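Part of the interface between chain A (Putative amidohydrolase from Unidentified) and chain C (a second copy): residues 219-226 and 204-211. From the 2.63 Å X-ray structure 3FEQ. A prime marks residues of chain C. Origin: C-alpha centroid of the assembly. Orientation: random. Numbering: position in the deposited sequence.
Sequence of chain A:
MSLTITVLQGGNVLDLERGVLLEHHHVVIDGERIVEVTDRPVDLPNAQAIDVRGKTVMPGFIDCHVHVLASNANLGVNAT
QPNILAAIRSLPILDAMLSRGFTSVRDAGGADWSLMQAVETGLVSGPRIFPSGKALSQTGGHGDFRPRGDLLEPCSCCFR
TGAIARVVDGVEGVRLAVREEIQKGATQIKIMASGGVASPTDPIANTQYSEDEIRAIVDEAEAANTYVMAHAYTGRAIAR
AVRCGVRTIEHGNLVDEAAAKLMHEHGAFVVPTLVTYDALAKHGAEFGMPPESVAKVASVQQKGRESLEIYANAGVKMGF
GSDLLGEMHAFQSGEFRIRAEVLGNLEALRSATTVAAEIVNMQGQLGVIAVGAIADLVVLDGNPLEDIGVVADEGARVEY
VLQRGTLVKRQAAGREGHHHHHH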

ATOM      1  N   ASP A 219      24.384  19.870   4.869  1.00 25.46           N
ATOM      2  CA  ASP A 219      24.594  20.206   3.468  1.00 31.23           C
ATOM      3  C   ASP A 219      23.338  20.796   2.874  1.00 34.68           C
ATOM      4  O   ASP A 219      23.376  21.903   2.346  1.00 39.17           O
ATOM      5  CB  ASP A 219      25.057  18.999   2.664  1.00 37.39           C
ATOM      6  CG  ASP A 219      26.507  18.633   2.938  1.00 61.42           C
ATOM      7  OD1 ASP A 219      27.206  19.374   3.670  1.00 70.65           O
ATOM      8  OD2 ASP A 219      26.952  17.597   2.407  1.00 77.79           O
ATOM      9  N   GLU A 220      22.212  20.104   3.041  1.00 36.99           N
ATOM     10  CA  GLU A 220      20.953  20.584   2.493  1.00 32.48           C
ATOM     11  C   GLU A 220      20.546  21.931   3.077  1.00 31.87           C
ATOM     12  O   GLU A 220      19.980  22.766   2.373  1.00 33.35           O
ATOM     13  CB  GLU A 220      19.845  19.565   2.699  1.00 41.56           C
ATOM     14  CG  GLU A 220      20.078  18.261   1.977  1.00 55.28           C
ATOM     15  CD  GLU A 220      20.106  18.414   0.461  1.00 63.88           C
ATOM     16  OE1 GLU A 220      19.186  19.044  -0.108  1.00 49.47           O
ATOM     17  OE2 GLU A 220      21.041  17.871  -0.166  1.00 67.67           O
ATOM     18  N   ALA A 221      20.865  22.158   4.347  1.00 24.80           N
ATOM     19  CA  ALA A 221      20.699  23.489   4.940  1.00 28.71           C
ATOM     20  C   ALA A 221      21.521  24.546   4.211  1.00 33.42           C
ATOM     21  O   ALA A 221      20.987  25.570   3.795  1.00 34.25           O
ATOM     22  CB  ALA A 221      21.061  23.469   6.398  1.00 24.50           C
ATOM     23  N   GLU A 222      22.813  24.273   4.029  1.00 39.42           N
ATOM     24  CA  GLU A 222      23.728  25.224   3.410  1.00 38.59           C
ATOM     25  C   GLU A 222      23.358  25.474   1.963  1.00 31.85           C
ATOM     26  O   GLU A 222      23.402  26.602   1.490  1.00 39.73           O
ATOM     27  CB  GLU A 222      25.165  24.727   3.497  1.00 38.01           C
ATOM     28  CG  GLU A 222      25.804  24.923   4.864  1.00 60.21           C
ATOM     29  CD  GLU A 222      27.287  24.542   4.894  1.00 67.67           C
ATOM     30  OE1 GLU A 222      27.899  24.420   3.809  1.00 89.94           O
ATOM     31  OE2 GLU A 222      27.850  24.370   6.001  1.00 80.51           O
ATOM     32  N   ALA A 223      22.937  24.428   1.271  1.00 37.52           N
ATOM     33  CA  ALA A 223      22.371  24.577  -0.069  1.00 30.48           C
ATOM     34  C   ALA A 223      21.159  25.512  -0.137  1.00 30.22           C
ATOM     35  O   ALA A 223      20.851  26.018  -1.199  1.00 43.25           O
ATOM     36  CB  ALA A 223      22.019  23.228  -0.637  1.00 38.24           C
ATOM     37  N   ALA A 224      20.481  25.756   0.978  1.00 25.39           N
ATOM     38  CA  ALA A 224      19.352  26.684   0.971  1.00 29.96           C
ATOM     39  C   ALA A 224      19.722  27.981   1.662  1.00 32.02           C
ATOM     40  O   ALA A 224      18.861  28.765   2.061  1.00 32.70           O
ATOM     41  CB  ALA A 224      18.102  26.048   1.616  1.00 29.58           C
ATOM     42  N   ASN A 225      21.020  28.216   1.771  1.00 35.04           N
ATOM     43  CA  ASN A 225      21.534  29.446   2.370  1.00 36.53           C
ATOM     44  C   ASN A 225      20.986  29.706   3.774  1.00 37.93           C
ATOM     45  O   ASN A 225      20.583  30.820   4.106  1.00 41.39           O
ATOM     46  CB  ASN A 225      21.373  30.651   1.427  1.00 36.88           C
ATOM     47  CG  ASN A 225      22.071  30.436   0.062  1.00 62.22           C
ATOM     48  OD1 ASN A 225      23.232  30.008  -0.006  1.00 77.00           O
ATOM     49  ND2 ASN A 225      21.364  30.746  -1.021  1.00 49.92           N
ATOM     50  N   THR A 226      21.006  28.649   4.587  1.00 33.94           N
ATOM     51  CA  THR A 226      20.750  28.712   6.020  1.00 25.78           C
ATOM     52  C   THR A 226      21.637  27.669   6.743  1.00 22.29           C
ATOM     53  O   THR A 226      22.537  27.094   6.135  1.00 19.96           O
ATOM     54  CB  THR A 226      19.227  28.508   6.309  1.00 21.05           C
ATOM     55  OG1 THR A 226      18.974  28.508   7.725  1.00 31.14           O
ATOM     56  CG2 THR A 226      18.748  27.224   5.743  1.00 22.51           C
TER
ATOM     57  N   ILE C 204      16.789  32.271  -6.759  1.00 60.46           N
ATOM     58  CA  ILE C 204      17.770  31.933  -7.789  1.00 60.08           C
ATOM     59  C   ILE C 204      19.205  31.725  -7.254  1.00 58.59           C
ATOM     60  O   ILE C 204      19.981  30.948  -7.817  1.00 55.12           O
ATOM     61  CB  ILE C 204      17.720  32.963  -8.956  1.00 56.95           C
ATOM     62  CG1 ILE C 204      19.121  33.282  -9.467  1.00 58.12           C
ATOM     63  CG2 ILE C 204      17.003  34.240  -8.517  1.00 65.40           C
ATOM     64  CD1 ILE C 204      19.174  34.452 -10.378  1.00 74.91           C
ATOM     65  N   ALA C 205      19.519  32.350  -6.124  1.00 56.67           N
ATOM     66  CA  ALA C 205      20.866  32.292  -5.553  1.00 56.45           C
ATOM     67  C   ALA C 205      21.332  30.908  -5.098  1.00 55.46           C
ATOM     68  O   ALA C 205      22.537  30.647  -5.055  1.00 59.87           O
ATOM     69  CB  ALA C 205      21.018  33.304  -4.412  1.00 54.44           C
ATOM     70  N   ASN C 206      20.406  30.023  -4.744  1.00 50.61           N
ATOM     71  CA  ASN C 206      20.837  28.766  -4.135  1.00 53.36           C
ATOM     72  C   ASN C 206      20.778  27.501  -4.985  1.00 48.08           C
ATOM     73  O   ASN C 206      20.103  27.448  -6.007  1.00 55.82           O
ATOM     74  CB  ASN C 206      20.245  28.551  -2.740  1.00 57.69           C
ATOM     75  CG  ASN C 206      18.741  28.620  -2.721  1.00 57.16           C
ATOM     76  OD1 ASN C 206      18.164  29.618  -2.286  1.00 54.40           O
ATOM     77  ND2 ASN C 206      18.092  27.540  -3.149  1.00 41.83           N
ATOM     78  N   THR C 207      21.521  26.495  -4.542  1.00 39.89           N
ATOM     79  CA  THR C 207      21.883  25.350  -5.357  1.00 32.13           C
ATOM     80  C   THR C 207      20.899  24.233  -5.093  1.00 31.80           C
ATOM     81  O   THR C 207      20.190  24.252  -4.096  1.00 30.99           O
ATOM     82  CB  THR C 207      23.270  24.849  -4.961  1.00 37.56           C
ATOM     83  OG1 THR C 207      23.235  24.347  -3.609  1.00 14.81           O
ATOM     84  CG2 THR C 207      24.288  25.991  -5.071  1.00 34.76           C
ATOM     85  N   GLN C 208      20.859  23.253  -5.982  1.00 31.52           N
ATOM     86  CA  GLN C 208      19.878  22.191  -5.879  1.00 29.19           C
ATOM     87  C   GLN C 208      20.518  20.853  -6.190  1.00 18.84           C
ATOM     88  O   GLN C 208      21.322  20.757  -7.108  1.00 19.85           O
ATOM     89  CB  GLN C 208      18.691  22.466  -6.815  1.00 27.27           C
ATOM     90  CG  GLN C 208      17.668  23.460  -6.240  1.00 26.73           C
ATOM     91  CD  GLN C 208      16.544  23.797  -7.220  1.00 39.61           C
ATOM     92  OE1 GLN C 208      16.292  23.059  -8.176  1.00 38.60           O
ATOM     93  NE2 GLN C 208      15.871  24.921  -6.986  1.00 37.75           N
ATOM     94  N   TYR C 209      20.165  19.833  -5.412  1.00 23.42           N
ATOM     95  CA  TYR C 209      20.740  18.484  -5.529  1.00 30.02           C
ATOM     96  C   TYR C 209      22.111  18.378  -4.872  1.00 30.50           C
ATOM     97  O   TYR C 209      22.979  19.228  -5.059  1.00 34.28           O
ATOM     98  CB  TYR C 209      20.824  17.997  -6.985  1.00 22.40           C
ATOM     99  CG  TYR C 209      19.568  17.352  -7.497  1.00 23.70           C
ATOM    100  CD1 TYR C 209      18.976  17.779  -8.679  1.00 32.97           C
ATOM    101  CD2 TYR C 209      18.950  16.322  -6.791  1.00 32.55           C
ATOM    102  CE1 TYR C 209      17.790  17.187  -9.163  1.00 33.13           C
ATOM    103  CE2 TYR C 209      17.778  15.721  -7.261  1.00 31.34           C
ATOM    104  CZ  TYR C 209      17.202  16.160  -8.444  1.00 29.78           C
ATOM    105  OH  TYR C 209      16.045  15.570  -8.901  1.00 36.72           O
ATOM    106  N   SER C 210      22.313  17.308  -4.123  1.00 26.01           N
ATOM    107  CA  SER C 210      23.617  17.026  -3.569  1.00 29.82           C
ATOM    108  C   SER C 210      24.571  16.583  -4.679  1.00 32.79           C
ATOM    109  O   SER C 210      24.131  16.129  -5.739  1.00 36.51           O
ATOM    110  CB  SER C 210      23.482  15.928  -2.539  1.00 24.32           C
ATOM    111  OG  SER C 210      23.132  14.728  -3.192  1.00 31.75           O
ATOM    112  N   GLU C 211      25.871  16.723  -4.434  1.00 32.90           N
ATOM    113  CA  GLU C 211      26.886  16.320  -5.401  1.00 28.65           C
ATOM    114  C   GLU C 211      26.805  14.833  -5.669  1.00 31.59           C
ATOM    115  O   GLU C 211      27.031  14.395  -6.797  1.00 34.01           O
ATOM    116  CB  GLU C 211      28.296  16.678  -4.927  1.00 26.97           C
ATOM    117  CG  GLU C 211      28.535  18.178  -4.692  1.00 50.74           C
ATOM    118  CD  GLU C 211      30.023  18.573  -4.687  1.00 49.09           C
ATOM    119  OE1 GLU C 211      30.323  19.783  -4.609  1.00 63.56           O
ATOM    120  OE2 GLU C 211      30.891  17.680  -4.756  1.00 55.89           O
TER

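This is a small contact made mostly by close packing, in which a helical segment of chain A and the loop residues Ala224 and Asn225 lie against an extended segment of chain C, with a single weak hydrogen bond across the boundary. The two stretches bury 263 Å² in total, both sides summed, and the CA positions place the tightest approach at Ala223 and Thr207′, 5.4 Å apart, followed by Ala224 and Asn206′ at 5.7 Å. Toward Glu220 and Ser210′ the CA separation widens to 7.5 Å.

The hydrogen bond runs from Thr207′ N to Ala223 O, at 3.4 Å with an N-H...acceptor angle of 136°; both the length and the bend mark it as weak. Asn225, two residues beyond the bonded carbonyl, has phi/psi of 54/46, a left-handed conformation that asparagine tolerates well. Thr207′ O also lies 3.5 Å from Ala223 O, but two acceptors cannot bond.

Ala223 has the largest covered area in either stretch, 55 Å². Its methyl, the whole of its side chain, packs at the closest CA approach, with Ala223 CB 3.4 Å from Thr207′ OG1. Thr207′ adopts the p rotamer (chi1 65°), and its hydroxyl oxygen meets a carbon here, so the contact is one of packing.

Asn206′ is the main chain C counterpart, with 50 Å² covered and its CA-to-CB bond directed toward chain A. Its CB sits 3.0 Å from Ala223 O and also 3.0 Å from Asn225 ND2, both very short for carbon against a polar atom. Asn225 likewise points toward the other stretch, and its m rotamer (chi1 -57°) brings the amide over Asn206′ CB. The two asparagines form no hydrogen bond with each other; Asn225 OD1 is satisfied elsewhere in the structure. Ala224 directs its CB away, leaving its CA to face Asn206′ CG at 4.2 Å. Here the small residue contributes backbone surface rather than its methyl.

At the other end, Glu220 starts sideways, but its folded side chain (chi1 -63°, chi2 -64°) brings OE2 within 3.9 Å of Ser210′ CB. No hydrogen bond links this pair. Both carboxylate oxygens of Glu220 are bonded elsewhere, while Ser210′ OG, with chi1 at 68°, caps the helix that follows it. Serine suits that N-cap position because its short side chain can reach a free backbone N; its CB is the atom nearest Glu220.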